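Local coordinates for mediator of RNA polymerase II transcription subunit 18 (Schizosaccharomyces pombe, PDB 3C0T), which serves as a subunit of the Mediator coactivator complex, which relays signals from gene-specific regulators to the RNA polymerase II transcription machinery, at residues R50-D53 against S54-R57; V109-F112 against V113-M116; T194-S197 against A198-D201. One frame throughout, in Å; residues are numbered along the deposited sequence.

How the contacts relate
All three contacts are local, made by residues a few positions apart, and each is partly buried, with a buried side and an exposed one. Contact 1 and contact 2 lie on one side of the chain, their centres about 15 Å apart, and both touch strand 27-41 of the curled antiparallel sheet. Contact 3, whose centre is about 42 Å from that of contact 2, sits across the molecule, where the chain leaves helix 179-196 beside helix 15-25. Chemistry follows place: a tight turn facing another protein gathers donors on carbonyls, a short surface helix buries one valine pair and leaves charged residues outside, and a helix exit lays an aromatic ring over backbone.

Contact 1 of 3, residues R50-D53 against S54-R57; sequences RQPD and SWLR
The carbonyl oxygen of Pro52 takes hydrogen bonds from both a backbone and a side-chain donor. Trp55 N reaches Pro52 O at 3.0 Å and Arg57 NH2 reaches it at 3.1 Å, and the two come from opposite faces of the carbonyl plane, both well out of it. A water also lies within bonding distance of Pro52 O and of Trp55 O, and accepts from Arg57 NE at 2.9 Å, so Arg57 is tied back to the turn directly and through solvent.

One residue earlier, Gln51 O also has two donors, but both belong to Ser54. It accepts from Ser54 N at 3.1 Å and from Ser54 OG at 2.8 Å, the hydroxyl lying nearly along the C=O axis while the amide comes in above the carbonyl plane. The hydroxyl gets there because chi1 of 70° tucks OG between its own backbone N and carbonyl carbon. Two successive bonds from residue i+3 to residue i make this a short 3-10 turn.

Over the turn lies the indole of Trp55. Its five-membered ring is covered on one face by Pro52 CA, a CH-pi contact of 3.3 Å to the ring centroid and only 3° from the normal. Pro52 CB sits farther off, 4.0 Å from CD2 of Trp55. The aliphatic part of Arg50 meets the benzo side instead, its CG 3.8 Å from CZ2 of Trp55, with the guanidinium almost perpendicular to the indole.

Arg57 NH1 and NH2 also bond the backbone of another protein's chain, which packs against Pro52 and Trp55 too. The turn leads into strand 56-61, held between strands 27-41 and 78-83 through backbone bonds of Leu56 with Tyr39 and of Arg57 with Tyr81, while Trp55 also touches His122 of strand 118-133.

Contact 2 of 3, residues V109-F112 against V113-M116; sequences VTEF and VEKM
Val109 and Val113, one helical turn apart, make the compact, buried side of this short helix. Their CG1 methyls meet at 4.0 Å as the side chains cross, and the backbone beneath them is regular: Val113 N bonds Val109 O at 3.0 Å, almost in line with the carbonyl. The later bonds of the series, such as Met116 N to Phe112 O at 3.1 Å, are tilted somewhat from the carbonyl plane.

Phe112 and Met116 are exposed, yet they meet closely as a Met-aromatic pair. With CG of Phe112 anti to the backbone N, chi1 -176° swings the ring out from the helix, leaning slightly toward its C-terminal end, where Met116 CE meets the ring edge 3.5 Å from CD2 of Phe112. The sulfur stands oblique to the ring, its SD 4.9 Å from the Phe112 centroid. The loose side is that of Glu111 and Lys115, exposed too, the lysine chain bent back alongside the preceding turn; OE2 of Glu111 and NZ of Lys115 stay 4.5 Å apart, too far for a salt bridge, so any attraction is probably weak.

Helix 109-115 connects strands 95-104 and 118-133 and rests against strand 27-41, where Thr110, Val113 and Glu114 all touch Tyr39.

Contact 3 of 3, residues T194-S197 against A198-D201; sequences TLLS and AFCD
Leu196 and Phe199 close a beta turn where the chain leaves helix 179-196, and the turn shows how a helix exit can be covered by one of its own aromatic side chains. Phe199 N bonds Leu196 O at 3.1 Å, the donor standing above the carbonyl plane, and the two residues inside the turn, Ser197 and Ala198, both keep backbone angles near the helical range. Beyond them the chain opens out, and Cys200 is already extended.

The ring of Phe199 owes its place to its first torsion. At chi1 50° its CG is wedged between the backbone N and the carbonyl carbon, a placement that folds the ring back over the turn rather than outward. One face then covers Leu196 O, which lies 3.8 Å from its plane and toward the rim. The alpha carbon takes part as well: CA of Leu196 makes a CH-pi contact over the face, 4.3 Å from the Phe199 centroid.

Leu196 turns the other way about its own CA-CB bond. Its chi1 of -49° sets CG beside the backbone N and anti to the carbonyl carbon, and chi2 of -164° then brings CD2 to 3.7 Å from CZ of Phe199. The side chains cross at an angle, CD2 lying obliquely off the rim at CZ, and CB of Leu196 adds a second touch, 4.0 Å from CE1 of Phe199.

Helix 15-25 lies against the buried part, with Leu22 touching both Leu196 and Phe199. Leu26 and Leu202 add to the packing round Leu196, and the carbonyl of Phe199 is bonded by Arg14 NH2. On the exposed side Ser197 folds its hydroxyl back onto the last helical turn, where OG donates to Thr194 O at 2.7 Å.

Contact 1 of 3, residues R50-D53 against S54-R57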
loop_
_atom_site.group_PDB
_atom_site.type_symbol
_atom_site.label_atom_id
_atom_site.label_comp_id
_atom_site.label_asym_id
_atom_site.label_seq_id
_atom_site.Cartn_x
_atom_site.Cartn_y
_atom_site.Cartn_z
ATOM N N ARG A 50 8.015 -20.293 0.175
ATOM C CA ARG A 50 6.699 -19.673 0.042
ATOM C C ARG A 50 6.744 -18.614 -1.053
ATOM O O ARG A 50 7.780 -17.981 -1.262
ATOM C CB ARG A 50 6.286 -19.020 1.364
ATOM C CG ARG A 50 6.944 -17.665 1.624
ATOM C CD ARG A 50 8.465 -17.761 1.693
ATOM N NE ARG A 50 9.100 -16.444 1.642
ATOM C CZ ARG A 50 8.815 -15.439 2.468
ATOM N NH1 ARG A 50 7.897 -15.592 3.417
ATOM N NH2 ARG A 50 9.448 -14.279 2.342
ATOM N N GLN A 51 5.626 -18.419 -1.749
ATOM C CA GLN A 51 5.563 -17.427 -2.818
ATOM C C GLN A 51 4.442 -16.422 -2.565
ATOM O O GLN A 51 3.302 -16.624 -2.989
ATOM C CB GLN A 51 5.347 -18.121 -4.163
ATOM C CG GLN A 51 6.411 -19.156 -4.501
ATOM C CD GLN A 51 7.803 -18.552 -4.661
ATOM O OE1 GLN A 51 8.317 -17.892 -3.757
ATOM N NE2 GLN A 51 8.417 -18.782 -5.817
ATOM N N PRO A 52 4.755 -15.320 -1.862
ATOM C CA PRO A 52 3.787 -14.268 -1.537
ATOM C C PRO A 52 3.046 -13.613 -2.703
ATOM O O PRO A 52 1.994 -13.007 -2.499
ATOM C CB PRO A 52 4.615 -13.270 -0.718
ATOM C CG PRO A 52 6.025 -13.548 -1.129
ATOM C CD PRO A 52 6.055 -15.039 -1.230
ATOM N N ASP A 53 3.566 -13.740 -3.918
ATOM C CA ASP A 53 2.891 -13.152 -5.072
ATOM C C ASP A 53 1.603 -13.901 -5.399
ATOM O O ASP A 53 0.856 -13.509 -6.300
ATOM C CB ASP A 53 3.798 -13.156 -6.306
ATOM C CG ASP A 53 4.253 -14.554 -6.701
ATOM O OD1 ASP A 53 4.828 -14.695 -7.800
ATOM O OD2 ASP A 53 4.050 -15.507 -5.919
ATOM N N SER A 54 1.351 -14.987 -4.675
ATOM C CA SER A 54 0.144 -15.783 -4.888
ATOM C C SER A 54 -0.784 -15.660 -3.679
ATOM O O SER A 54 -1.833 -16.301 -3.628
ATOM C CB SER A 54 0.502 -17.256 -5.110
ATOM O OG SER A 54 0.971 -17.851 -3.907
ATOM N N TRP A 55 -0.390 -14.843 -2.707
ATOM C CA TRP A 55 -1.202 -14.641 -1.510
ATOM C C TRP A 55 -2.322 -13.645 -1.798
ATOM O O TRP A 55 -2.147 -12.692 -2.570
ATOM C CB TRP A 55 -0.333 -14.138 -0.357
ATOM C CG TRP A 55 0.749 -15.107 0.052
ATOM C CD1 TRP A 55 1.116 -16.261 -0.598
ATOM C CD2 TRP A 55 1.608 -15.006 1.198
ATOM N NE1 TRP A 55 2.145 -16.876 0.074
ATOM C CE2 TRP A 55 2.470 -16.131 1.177
ATOM C CE3 TRP A 55 1.736 -14.073 2.238
ATOM C CZ2 TRP A 55 3.446 -16.352 2.160
ATOM C CZ3 TRP A 55 2.707 -14.291 3.222
ATOM C CH2 TRP A 55 3.551 -15.424 3.172
ATOM N N LEU A 56 -3.476 -13.887 -1.186
ATOM C CA LEU A 56 -4.649 -13.038 -1.348
ATOM C C LEU A 56 -4.580 -11.904 -0.341
ATOM O O LEU A 56 -4.500 -12.134 0.868
ATOM C CB LEU A 56 -5.923 -13.864 -1.126
ATOM C CG LEU A 56 -6.704 -14.368 -2.349
ATOM C CD1 LEU A 56 -5.866 -14.320 -3.604
ATOM C CD2 LEU A 56 -7.184 -15.784 -2.076
ATOM N N ARG A 57 -4.616 -10.679 -0.849
ATOM C CA ARG A 57 -4.539 -9.492 -0.009
ATOM C C ARG A 57 -5.888 -8.786 -0.030
ATOM O O ARG A 57 -6.283 -8.208 -1.041
ATOM C CB ARG A 57 -3.419 -8.594 -0.543
ATOM C CG ARG A 57 -2.083 -9.328 -0.556
ATOM C CD ARG A 57 -1.003 -8.681 -1.421
ATOM N NE ARG A 57 0.172 -9.552 -1.465
ATOM C CZ ARG A 57 1.008 -9.724 -0.445
ATOM N NH1 ARG A 57 0.811 -9.073 0.689
ATOM N NH2 ARG A 57 2.010 -10.589 -0.534
HETATM O O HOH W 1 -0.206 -11.312 -3.680
#

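Contact 2 of 3, residues V109-F112 against V113-M116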
loop_
_atom_site.group_PDB
_atom_site.type_symbol
_atom_site.label_atom_id
_atom_site.label_comp_id
_atom_site.label_asym_id
_atom_site.label_seq_id
_atom_site.Cartn_x
_atom_site.Cartn_y
_atom_site.Cartn_z
ATOM N N VAL A 109 -16.465 -12.763 3.376
ATOM C CA VAL A 109 -15.460 -13.085 2.371
ATOM C C VAL A 109 -14.316 -13.902 2.965
ATOM O O VAL A 109 -13.842 -14.864 2.367
ATOM C CB VAL A 109 -14.892 -11.799 1.767
ATOM C CG1 VAL A 109 -13.758 -12.128 0.811
ATOM C CG2 VAL A 109 -16.003 -11.039 1.059
ATOM N N THR A 110 -13.876 -13.495 4.145
ATOM C CA THR A 110 -12.803 -14.161 4.870
ATOM C C THR A 110 -12.930 -15.678 4.854
ATOM O O THR A 110 -11.979 -16.388 4.530
ATOM C CB THR A 110 -12.782 -13.673 6.334
ATOM O OG1 THR A 110 -12.074 -12.432 6.399
ATOM C CG2 THR A 110 -12.138 -14.701 7.257
ATOM N N GLU A 111 -14.109 -16.170 5.213
ATOM C CA GLU A 111 -14.351 -17.602 5.257
ATOM C C GLU A 111 -14.388 -18.226 3.871
ATOM O O GLU A 111 -14.002 -19.382 3.692
ATOM C CB GLU A 111 -15.650 -17.869 6.014
ATOM C CG GLU A 111 -15.580 -17.347 7.447
ATOM C CD GLU A 111 -16.905 -17.394 8.189
ATOM O OE1 GLU A 111 -16.920 -17.010 9.381
ATOM O OE2 GLU A 111 -17.925 -17.807 7.589
ATOM N N PHE A 112 -14.840 -17.461 2.884
ATOM C CA PHE A 112 -14.894 -17.975 1.525
ATOM C C PHE A 112 -13.490 -18.247 1.007
ATOM O O PHE A 112 -13.254 -19.253 0.337
ATOM C CB PHE A 112 -15.573 -16.984 0.585
ATOM C CG PHE A 112 -15.744 -17.506 -0.812
ATOM C CD1 PHE A 112 -16.875 -18.236 -1.164
ATOM C CD2 PHE A 112 -14.761 -17.291 -1.773
ATOM C CE1 PHE A 112 -17.025 -18.744 -2.453
ATOM C CE2 PHE A 112 -14.899 -17.794 -3.062
ATOM C CZ PHE A 112 -16.033 -18.522 -3.405
ATOM N N VAL A 113 -12.554 -17.351 1.309
ATOM C CA VAL A 113 -11.192 -17.547 0.833
ATOM C C VAL A 113 -10.536 -18.726 1.543
ATOM O O VAL A 113 -9.677 -19.396 0.968
ATOM C CB VAL A 113 -10.323 -16.277 1.011
ATOM C CG1 VAL A 113 -11.083 -15.048 0.513
ATOM C CG2 VAL A 113 -9.912 -16.126 2.452
ATOM N N GLU A 114 -10.930 -18.985 2.787
ATOM C CA GLU A 114 -10.368 -20.120 3.514
ATOM C C GLU A 114 -10.889 -21.388 2.848
ATOM O O GLU A 114 -10.168 -22.379 2.740
ATOM C CB GLU A 114 -10.779 -20.094 4.989
ATOM C CG GLU A 114 -10.302 -18.860 5.728
ATOM C CD GLU A 114 -10.670 -18.865 7.202
ATOM O OE1 GLU A 114 -11.840 -19.165 7.530
ATOM O OE2 GLU A 114 -9.790 -18.556 8.036
ATOM N N LYS A 115 -12.142 -21.349 2.399
ATOM C CA LYS A 115 -12.737 -22.499 1.726
ATOM C C LYS A 115 -11.982 -22.814 0.442
ATOM O O LYS A 115 -11.870 -23.973 0.048
ATOM C CB LYS A 115 -14.199 -22.236 1.388
ATOM C CG LYS A 115 -15.196 -22.814 2.377
ATOM C CD LYS A 115 -15.189 -22.079 3.708
ATOM C CE LYS A 115 -16.378 -22.513 4.563
ATOM N NZ LYS A 115 -16.494 -21.725 5.822
ATOM N N MET A 116 -11.470 -21.779 -0.214
ATOM C CA MET A 116 -10.717 -21.958 -1.449
ATOM C C MET A 116 -9.365 -22.604 -1.189
ATOM O O MET A 116 -8.634 -22.911 -2.128
ATOM C CB MET A 116 -10.487 -20.614 -2.139
ATOM C CG MET A 116 -11.723 -19.972 -2.727
ATOM S SD MET A 116 -11.256 -18.525 -3.697
ATOM C CE MET A 116 -11.323 -17.260 -2.435
#

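Contact 3 of 3, residues T194-S197 against A198-D201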
loop_
_atom_site.group_PDB
_atom_site.type_symbol
_atom_site.label_atom_id
_atom_site.label_comp_id
_atom_site.label_asym_id
_atom_site.label_seq_id
_atom_site.Cartn_x
_atom_site.Cartn_y
_atom_site.Cartn_z
ATOM N N THR A 194 9.936 14.827 -10.559
ATOM C CA THR A 194 10.648 16.096 -10.480
ATOM C C THR A 194 9.813 17.119 -9.724
ATOM O O THR A 194 10.351 18.014 -9.076
ATOM C CB THR A 194 11.052 16.659 -11.892
ATOM O OG1 THR A 194 10.294 17.838 -12.188
ATOM C CG2 THR A 194 10.833 15.632 -12.960
ATOM N N LEU A 195 8.498 16.984 -9.785
ATOM C CA LEU A 195 7.648 17.917 -9.057
ATOM C C LEU A 195 7.832 17.754 -7.533
ATOM O O LEU A 195 7.667 18.718 -6.789
ATOM C CB LEU A 195 6.174 17.696 -9.412
ATOM C CG LEU A 195 5.328 18.924 -9.760
ATOM C CD1 LEU A 195 3.852 18.557 -9.650
ATOM C CD2 LEU A 195 5.644 20.062 -8.828
ATOM N N LEU A 196 8.184 16.550 -7.079
ATOM C CA LEU A 196 8.363 16.284 -5.644
ATOM C C LEU A 196 9.822 16.148 -5.214
ATOM O O LEU A 196 10.107 15.926 -4.033
ATOM C CB LEU A 196 7.645 14.988 -5.229
ATOM C CG LEU A 196 6.194 14.687 -5.614
ATOM C CD1 LEU A 196 5.695 13.555 -4.734
ATOM C CD2 LEU A 196 5.318 15.910 -5.447
ATOM N N SER A 197 10.737 16.264 -6.173
ATOM C CA SER A 197 12.166 16.124 -5.904
ATOM C C SER A 197 12.721 17.176 -4.957
ATOM O O SER A 197 13.786 16.986 -4.378
ATOM C CB SER A 197 12.947 16.181 -7.215
ATOM O OG SER A 197 12.737 17.431 -7.859
ATOM N N ALA A 198 12.014 18.289 -4.815
ATOM C CA ALA A 198 12.468 19.360 -3.933
ATOM C C ALA A 198 12.325 18.977 -2.468
ATOM O O ALA A 198 12.954 19.589 -1.605
ATOM C CB ALA A 198 11.685 20.644 -4.209
ATOM N N PHE A 199 11.502 17.971 -2.179
ATOM C CA PHE A 199 11.310 17.567 -0.792
ATOM C C PHE A 199 11.221 16.078 -0.500
ATOM O O PHE A 199 10.860 15.693 0.603
ATOM C CB PHE A 199 10.090 18.278 -0.202
ATOM C CG PHE A 199 8.857 18.177 -1.048
ATOM C CD1 PHE A 199 8.090 17.018 -1.047
ATOM C CD2 PHE A 199 8.463 19.251 -1.845
ATOM C CE1 PHE A 199 6.945 16.928 -1.829
ATOM C CE2 PHE A 199 7.324 19.176 -2.631
ATOM C CZ PHE A 199 6.559 18.013 -2.625
ATOM N N CYS A 200 11.547 15.238 -1.475
ATOM C CA CYS A 200 11.517 13.797 -1.253
ATOM C C CYS A 200 12.121 13.041 -2.416
ATOM O O CYS A 200 11.769 13.284 -3.566
ATOM C CB CYS A 200 10.088 13.288 -1.032
ATOM S SG CYS A 200 10.051 11.495 -0.666
ATOM N N ASP A 201 13.022 12.115 -2.116
ATOM C CA ASP A 201 13.658 11.336 -3.159
ATOM C C ASP A 201 12.827 10.104 -3.482
ATOM O O ASP A 201 12.575 9.259 -2.621
ATOM C CB ASP A 201 15.071 10.923 -2.740
ATOM C CG ASP A 201 15.788 10.124 -3.820
ATOM O OD1 ASP A 201 15.873 10.600 -4.978
ATOM O OD2 ASP A 201 16.272 9.013 -3.511
#